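Local structure of plasmodium falciparum gamete antigen 27/25 (Plasmodium falciparum, 1N81) at residues 29-33 against 85-89; 22-26 against 80-84. The protein is needed for the malaria parasite's sexual development in the gametocyte stage, though its biochemical activity is unsettled and may include dimerization. All coordinates share one frame; numbering follows the deposited sequence.

Contact 1: 29-33 against 85-89; sequences YIYLL and LISYC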
ATOM      1  N   TYR A  29     -10.825  -6.585   4.638  1.00 40.41           N
ATOM      2  CA  TYR A  29     -11.978  -6.349   3.789  1.00 37.39           C
ATOM      3  C   TYR A  29     -12.139  -7.438   2.733  1.00 43.28           C
ATOM      4  O   TYR A  29     -13.254  -7.759   2.329  1.00 42.65           O
ATOM      5  CB  TYR A  29     -11.882  -4.989   3.122  1.00 36.91           C
ATOM      6  CG  TYR A  29     -13.223  -4.446   2.763  1.00 41.60           C
ATOM      7  CD1 TYR A  29     -13.950  -3.708   3.681  1.00 37.29           C
ATOM      8  CD2 TYR A  29     -13.776  -4.669   1.485  1.00 35.01           C
ATOM      9  CE1 TYR A  29     -15.211  -3.183   3.350  1.00 36.93           C
ATOM     10  CE2 TYR A  29     -15.040  -4.155   1.142  1.00 38.56           C
ATOM     11  CZ  TYR A  29     -15.749  -3.413   2.083  1.00 42.18           C
ATOM     12  OH  TYR A  29     -16.987  -2.891   1.775  1.00 43.31           O
ATOM     13  N   ILE A  30     -11.026  -8.004   2.275  1.00 45.27           N
ATOM     14  CA  ILE A  30     -11.107  -9.070   1.286  1.00 47.82           C
ATOM     15  C   ILE A  30     -11.701 -10.296   1.973  1.00 46.93           C
ATOM     16  O   ILE A  30     -12.391 -11.090   1.340  1.00 50.86           O
ATOM     17  CB  ILE A  30      -9.720  -9.394   0.684  1.00 46.15           C
ATOM     18  CG1 ILE A  30      -9.350  -8.316  -0.339  1.00 42.86           C
ATOM     19  CG2 ILE A  30      -9.720 -10.779   0.023  1.00 51.25           C
ATOM     20  CD1 ILE A  30      -7.986  -8.461  -0.905  1.00 49.93           C
ATOM     21  N   TYR A  31     -11.437 -10.447   3.266  1.00 48.11           N
ATOM     22  CA  TYR A  31     -12.006 -11.571   3.999  1.00 48.94           C
ATOM     23  C   TYR A  31     -13.527 -11.405   4.029  1.00 45.76           C
ATOM     24  O   TYR A  31     -14.266 -12.357   3.820  1.00 49.74           O
ATOM     25  CB  TYR A  31     -11.494 -11.618   5.424  1.00 50.04           C
ATOM     26  CG  TYR A  31     -12.014 -12.819   6.186  1.00 55.05           C
ATOM     27  CD1 TYR A  31     -11.390 -14.051   6.084  1.00 44.09           C
ATOM     28  CD2 TYR A  31     -13.150 -12.720   6.989  1.00 62.58           C
ATOM     29  CE1 TYR A  31     -11.882 -15.158   6.766  1.00 60.98           C
ATOM     30  CE2 TYR A  31     -13.649 -13.823   7.672  1.00 60.96           C
ATOM     31  CZ  TYR A  31     -13.012 -15.030   7.558  1.00 60.57           C
ATOM     32  OH  TYR A  31     -13.507 -16.110   8.250  1.00 74.20           O
ATOM     33  N   LEU A  32     -13.986 -10.188   4.290  1.00 43.87           N
ATOM     34  CA  LEU A  32     -15.412  -9.898   4.308  1.00 47.40           C
ATOM     35  C   LEU A  32     -16.009 -10.311   2.960  1.00 55.07           C
ATOM     36  O   LEU A  32     -17.000 -11.048   2.894  1.00 46.77           O
ATOM     37  CB  LEU A  32     -15.656  -8.392   4.523  1.00 36.00           C
ATOM     38  CG  LEU A  32     -17.101  -7.921   4.323  1.00 42.84           C
ATOM     39  CD1 LEU A  32     -17.984  -8.577   5.429  1.00 46.80           C
ATOM     40  CD2 LEU A  32     -17.194  -6.386   4.379  1.00 38.41           C
ATOM     41  N   LEU A  33     -15.397  -9.827   1.878  1.00 51.93           N
ATOM     42  CA  LEU A  33     -15.899 -10.135   0.547  1.00 54.71           C
ATOM     43  C   LEU A  33     -16.104 -11.628   0.403  1.00 54.72           C
ATOM     44  O   LEU A  33     -17.123 -12.079  -0.112  1.00 52.47           O
ATOM     45  CB  LEU A  33     -14.934  -9.637  -0.536  1.00 49.80           C
ATOM     46  CG  LEU A  33     -14.952  -8.124  -0.722  1.00 47.08           C
ATOM     47  CD1 LEU A  33     -13.987  -7.703  -1.823  1.00 51.06           C
ATOM     48  CD2 LEU A  33     -16.359  -7.693  -1.041  1.00 46.25           C
ATOM     49  N   LEU A  85      -9.664  -4.206  -4.537  1.00 34.15           N
ATOM     50  CA  LEU A  85     -10.799  -5.140  -4.495  1.00 37.31           C
ATOM     51  C   LEU A  85     -11.227  -5.479  -5.934  1.00 37.19           C
ATOM     52  O   LEU A  85     -11.395  -6.649  -6.295  1.00 40.83           O
ATOM     53  CB  LEU A  85     -11.980  -4.516  -3.753  1.00 39.66           C
ATOM     54  CG  LEU A  85     -11.696  -4.048  -2.315  1.00 37.17           C
ATOM     55  CD1 LEU A  85     -12.978  -3.553  -1.692  1.00 36.56           C
ATOM     56  CD2 LEU A  85     -11.107  -5.158  -1.493  1.00 35.60           C
ATOM     57  N   ILE A  86     -11.390  -4.441  -6.747  1.00 38.77           N
ATOM     58  CA  ILE A  86     -11.795  -4.607  -8.143  1.00 44.16           C
ATOM     59  C   ILE A  86     -10.698  -5.289  -8.980  1.00 43.49           C
ATOM     60  O   ILE A  86     -10.994  -6.083  -9.858  1.00 45.86           O
ATOM     61  CB  ILE A  86     -12.198  -3.242  -8.740  1.00 39.89           C
ATOM     62  CG1 ILE A  86     -13.544  -2.827  -8.122  1.00 36.56           C
ATOM     63  CG2 ILE A  86     -12.273  -3.309 -10.252  1.00 37.56           C
ATOM     64  CD1 ILE A  86     -14.006  -1.459  -8.523  1.00 50.43           C
ATOM     65  N   SER A  87      -9.431  -5.022  -8.673  1.00 40.60           N
ATOM     66  CA  SER A  87      -8.341  -5.640  -9.415  1.00 38.80           C
ATOM     67  C   SER A  87      -8.141  -7.130  -9.094  1.00 47.86           C
ATOM     68  O   SER A  87      -7.805  -7.927  -9.978  1.00 43.89           O
ATOM     69  CB  SER A  87      -7.038  -4.886  -9.124  1.00 37.61           C
ATOM     70  OG  SER A  87      -5.942  -5.436  -9.840  1.00 35.32           O
ATOM     71  N   TYR A  88      -8.348  -7.508  -7.832  1.00 38.60           N
ATOM     72  CA  TYR A  88      -8.120  -8.889  -7.389  1.00 43.41           C
ATOM     73  C   TYR A  88      -9.360  -9.755  -7.124  1.00 45.24           C
ATOM     74  O   TYR A  88      -9.257 -10.988  -7.078  1.00 48.78           O
ATOM     75  CB  TYR A  88      -7.304  -8.890  -6.075  1.00 34.77           C
ATOM     76  CG  TYR A  88      -6.007  -8.119  -6.102  1.00 33.83           C
ATOM     77  CD1 TYR A  88      -5.485  -7.552  -4.925  1.00 36.50           C
ATOM     78  CD2 TYR A  88      -5.256  -8.007  -7.281  1.00 35.07           C
ATOM     79  CE1 TYR A  88      -4.258  -6.903  -4.919  1.00 35.19           C
ATOM     80  CE2 TYR A  88      -4.016  -7.358  -7.285  1.00 36.41           C
ATOM     81  CZ  TYR A  88      -3.527  -6.809  -6.099  1.00 37.27           C
ATOM     82  OH  TYR A  88      -2.318  -6.152  -6.108  1.00 35.95           O
ATOM     83  N   CYS A  89     -10.518  -9.139  -6.925  1.00 44.62           N
ATOM     84  CA  CYS A  89     -11.696  -9.941  -6.569  1.00 49.45           C
ATOM     85  C   CYS A  89     -12.887  -9.869  -7.505  1.00 48.52           C
ATOM     86  O   CYS A  89     -13.947 -10.404  -7.192  1.00 54.01           O
ATOM     87  CB  CYS A  89     -12.171  -9.530  -5.170  1.00 43.01           C
ATOM     88  SG  CYS A  89     -10.889  -9.608  -3.870  1.00 51.74           S
TER

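Contact 2: 22-26 against 80-84; sequences EFHAC and RISDR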
ATOM      1  N   GLU A  22      -3.060   0.166   5.951  1.00 32.87           N
ATOM      2  CA  GLU A  22      -3.693   0.040   4.635  1.00 31.30           C
ATOM      3  C   GLU A  22      -3.780  -1.406   4.164  1.00 37.54           C
ATOM      4  O   GLU A  22      -4.825  -1.865   3.717  1.00 37.33           O
ATOM      5  CB  GLU A  22      -2.885   0.831   3.587  1.00 29.41           C
ATOM      6  CG  GLU A  22      -3.302   0.540   2.126  1.00 33.84           C
ATOM      7  CD  GLU A  22      -2.956   1.662   1.136  1.00 31.86           C
ATOM      8  OE1 GLU A  22      -3.160   1.470  -0.088  1.00 38.33           O
ATOM      9  OE2 GLU A  22      -2.497   2.736   1.571  1.00 31.56           O
ATOM     10  N   PHE A  23      -2.679  -2.134   4.272  1.00 32.77           N
ATOM     11  CA  PHE A  23      -2.708  -3.493   3.779  1.00 30.56           C
ATOM     12  C   PHE A  23      -3.477  -4.481   4.655  1.00 37.06           C
ATOM     13  O   PHE A  23      -4.083  -5.394   4.122  1.00 36.26           O
ATOM     14  CB  PHE A  23      -1.272  -3.966   3.461  1.00 26.17           C
ATOM     15  CG  PHE A  23      -0.701  -3.339   2.204  1.00 33.92           C
ATOM     16  CD1 PHE A  23       0.060  -2.167   2.269  1.00 27.18           C
ATOM     17  CD2 PHE A  23      -1.010  -3.861   0.950  1.00 35.45           C
ATOM     18  CE1 PHE A  23       0.507  -1.516   1.104  1.00 32.94           C
ATOM     19  CE2 PHE A  23      -0.565  -3.213  -0.251  1.00 33.77           C
ATOM     20  CZ  PHE A  23       0.201  -2.032  -0.164  1.00 32.21           C
ATOM     21  N   HIS A  24      -3.470  -4.313   5.980  1.00 37.58           N
ATOM     22  CA  HIS A  24      -4.257  -5.229   6.816  1.00 40.62           C
ATOM     23  C   HIS A  24      -5.716  -4.868   6.669  1.00 36.39           C
ATOM     24  O   HIS A  24      -6.593  -5.742   6.655  1.00 32.89           O
ATOM     25  CB  HIS A  24      -3.842  -5.161   8.290  1.00 42.73           C
ATOM     26  CG  HIS A  24      -2.590  -5.924   8.587  1.00 51.50           C
ATOM     27  ND1 HIS A  24      -2.602  -7.245   8.989  1.00 54.74           N
ATOM     28  CD2 HIS A  24      -1.281  -5.586   8.458  1.00 45.59           C
ATOM     29  CE1 HIS A  24      -1.360  -7.684   9.091  1.00 56.97           C
ATOM     30  NE2 HIS A  24      -0.535  -6.698   8.773  1.00 47.68           N
ATOM     31  N   ALA A  25      -5.998  -3.578   6.524  1.00 35.62           N
ATOM     32  CA  ALA A  25      -7.395  -3.199   6.338  1.00 32.74           C
ATOM     33  C   ALA A  25      -7.872  -3.825   5.008  1.00 38.74           C
ATOM     34  O   ALA A  25      -9.015  -4.283   4.890  1.00 33.58           O
ATOM     35  CB  ALA A  25      -7.556  -1.652   6.298  1.00 33.30           C
ATOM     36  N   CYS A  26      -6.990  -3.851   4.013  1.00 37.66           N
ATOM     37  CA  CYS A  26      -7.343  -4.415   2.714  1.00 39.11           C
ATOM     38  C   CYS A  26      -7.565  -5.942   2.853  1.00 35.38           C
ATOM     39  O   CYS A  26      -8.569  -6.470   2.382  1.00 34.01           O
ATOM     40  CB  CYS A  26      -6.241  -4.110   1.677  1.00 34.56           C
ATOM     41  SG  CYS A  26      -6.735  -4.510  -0.041  1.00 36.05           S
ATOM     42  N   ARG A  80      -7.333   3.409  -2.852  1.00 37.59           N
ATOM     43  CA  ARG A  80      -6.418   2.330  -3.241  1.00 33.51           C
ATOM     44  C   ARG A  80      -6.975   0.970  -2.836  1.00 35.55           C
ATOM     45  O   ARG A  80      -6.872   0.001  -3.585  1.00 37.75           O
ATOM     46  CB  ARG A  80      -5.016   2.540  -2.629  1.00 27.12           C
ATOM     47  CG  ARG A  80      -4.151   3.592  -3.387  1.00 24.34           C
ATOM     48  CD  ARG A  80      -2.711   3.539  -2.871  1.00 26.31           C
ATOM     49  NE  ARG A  80      -2.634   3.852  -1.440  1.00 28.42           N
ATOM     50  CZ  ARG A  80      -2.497   5.080  -0.957  1.00 35.96           C
ATOM     51  NH1 ARG A  80      -2.420   6.104  -1.804  1.00 31.29           N
ATOM     52  NH2 ARG A  80      -2.405   5.279   0.361  1.00 30.42           N
ATOM     53  N   ILE A  81      -7.579   0.897  -1.658  1.00 31.63           N
ATOM     54  CA  ILE A  81      -8.121  -0.371  -1.206  1.00 29.68           C
ATOM     55  C   ILE A  81      -9.258  -0.810  -2.149  1.00 35.92           C
ATOM     56  O   ILE A  81      -9.270  -1.942  -2.635  1.00 34.46           O
ATOM     57  CB  ILE A  81      -8.631  -0.271   0.257  1.00 32.49           C
ATOM     58  CG1 ILE A  81      -7.438  -0.254   1.246  1.00 27.14           C
ATOM     59  CG2 ILE A  81      -9.557  -1.433   0.551  1.00 31.28           C
ATOM     60  CD1 ILE A  81      -7.851   0.010   2.762  1.00 23.01           C
ATOM     61  N   SER A  82     -10.201   0.089  -2.416  1.00 34.78           N
ATOM     62  CA  SER A  82     -11.300  -0.263  -3.306  1.00 45.95           C
ATOM     63  C   SER A  82     -10.734  -0.691  -4.664  1.00 41.23           C
ATOM     64  O   SER A  82     -11.193  -1.668  -5.247  1.00 36.83           O
ATOM     65  CB  SER A  82     -12.269   0.910  -3.482  1.00 43.11           C
ATOM     66  OG  SER A  82     -13.387   0.470  -4.238  1.00 57.61           O
ATOM     67  N   ASP A  83      -9.724   0.009  -5.164  1.00 36.44           N
ATOM     68  CA  ASP A  83      -9.180  -0.410  -6.446  1.00 40.92           C
ATOM     69  C   ASP A  83      -8.588  -1.814  -6.405  1.00 41.26           C
ATOM     70  O   ASP A  83      -8.688  -2.556  -7.377  1.00 38.07           O
ATOM     71  CB  ASP A  83      -8.156   0.602  -6.955  1.00 51.02           C
ATOM     72  CG  ASP A  83      -8.810   1.936  -7.342  1.00 62.30           C
ATOM     73  OD1 ASP A  83     -10.062   1.977  -7.464  1.00 65.60           O
ATOM     74  OD2 ASP A  83      -8.083   2.933  -7.532  1.00 53.12           O
ATOM     75  N   ARG A  84      -7.987  -2.190  -5.279  1.00 33.76           N
ATOM     76  CA  ARG A  84      -7.406  -3.522  -5.157  1.00 33.61           C
ATOM     77  C   ARG A  84      -8.525  -4.546  -5.150  1.00 35.22           C
ATOM     78  O   ARG A  84      -8.353  -5.635  -5.688  1.00 35.22           O
ATOM     79  CB  ARG A  84      -6.556  -3.667  -3.881  1.00 37.72           C
ATOM     80  CG  ARG A  84      -5.209  -2.918  -3.915  1.00 37.40           C
ATOM     81  CD  ARG A  84      -4.371  -3.226  -2.655  1.00 33.60           C
ATOM     82  NE  ARG A  84      -3.231  -2.319  -2.596  1.00 36.43           N
ATOM     83  CZ  ARG A  84      -3.206  -1.179  -1.916  1.00 30.00           C
ATOM     84  NH1 ARG A  84      -4.260  -0.791  -1.203  1.00 28.94           N
ATOM     85  NH2 ARG A  84      -2.129  -0.415  -1.983  1.00 32.55           N
TER

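Contact 1: 29-33 against 85-89
Leu85 and Cys89, which together face Ile30 and Leu33, are joined by the shorter of the backbone bonds within the segments, Cys89 N to Leu85 O at 2.7 Å. This helical turn brings the leucine and the thiol to the same side of helix 71-89. Leu85 then works as a fork. Its CD1 comes obliquely to the CD2/CE2 part of the Tyr29 ring, 3.5 Å from Tyr29 CD2, as the two side chains run nearly at right angles. Its other branch, CD2, touches both Ile30 CG1 at 3.8 Å and Leu33 CD1 at 3.9 Å. Cys89 SG, one turn further along helix 71-89, reaches the same pair, 4.1 Å from Ile30 CG1. In Tyr29, CG turned away from the backbone N (chi1 -155°) sends the ring past Leu85 to helix 42-47, where the hydroxyl hydrogen-bonds Ala46 O. Ile53 of helix 50-63 also touches both Tyr29 and Leu85, so the pair sits where several helices of this all-helical fold converge. With the polar group at the tip of Tyr29 satisfied by Ala46, these two segments meet through buried apolar side chains, so shape rather than charge probably sets their fit.

Contact 2: 22-26 against 80-84
Helices 13-35 and 71-89 run in broadly the same direction here, their local axes inclined by 42° and approaching to 10.1 Å. The backbones come nearest at Cys26 and Ile81, whose CA atoms are 5.7 Å apart. Around that point the packing is mainly apolar: the CD1 end of Ile81 reaches Ala25 CB at 3.9 Å, while Cys26 SG lies along the aliphatic part of Arg84, against its CB and CD. Ile81 CD1 is also in van der Waals contact with the carbonyl oxygen of Glu22.

One turn toward the N terminus of helix 13-35, Glu22 reaches across as an extended chain, its CG anti to the backbone N (chi1 169°), and its carboxylate is held by two arginines. The result is a buried salt-bridge network within an all-helical fold, in which one acid joins two basic residues a helical turn apart. Arg80 binds side-on and almost coplanar with the carboxylate (planes 16° apart), its NE 2.8 Å from Glu22 OE1 and its NH2 2.8 Å from Glu22 OE2, each oxygen accepting through its syn lone pair. Arg84 comes end-on with its plane steeply turned, and both its terminal nitrogens go to one oxygen. Arg84 NH1 is 2.8 Å from Glu22 OE1 on the anti lone pair, whereas Arg84 NH2, 2.9 Å from Glu22 OE1, arrives from above the carboxylate plane. OE1 thus accepts three N-H groups, and the surrounding positive charge would be expected to keep Glu22 ionised. Phe23 lies against the Arg84 guanidinium, with Phe23 CE2 3.3 Å above the plane of that group and toward its rim.

Glu109 of helix 96-122 forms a second salt bridge with Arg84 NH2, and Gln168 of helix 156-173 hydrogen-bonds Arg80 NH1.

Overall arrangement
Read from the N terminus, the chain first lays down helix 13-35, which supplies residues 22-26 to contact 2 and then 29-33 to contact 1. It next passes through helices 42-47 and 50-63 before returning as helix 71-89. There residues 80-84 close the loop of contact 2, and 85-89 that of contact 1. The two loops therefore cross rather than nest, as expected of two helices running in similar directions. The contact centres lie about 8 Å apart. Local axis separation is wider at contact 1 than at contact 2. Both contacts border helices 50-63 and 96-122; side chains of contact 1 also meet helix 42-47, and the polar network of contact 2 also reaches helix 156-173.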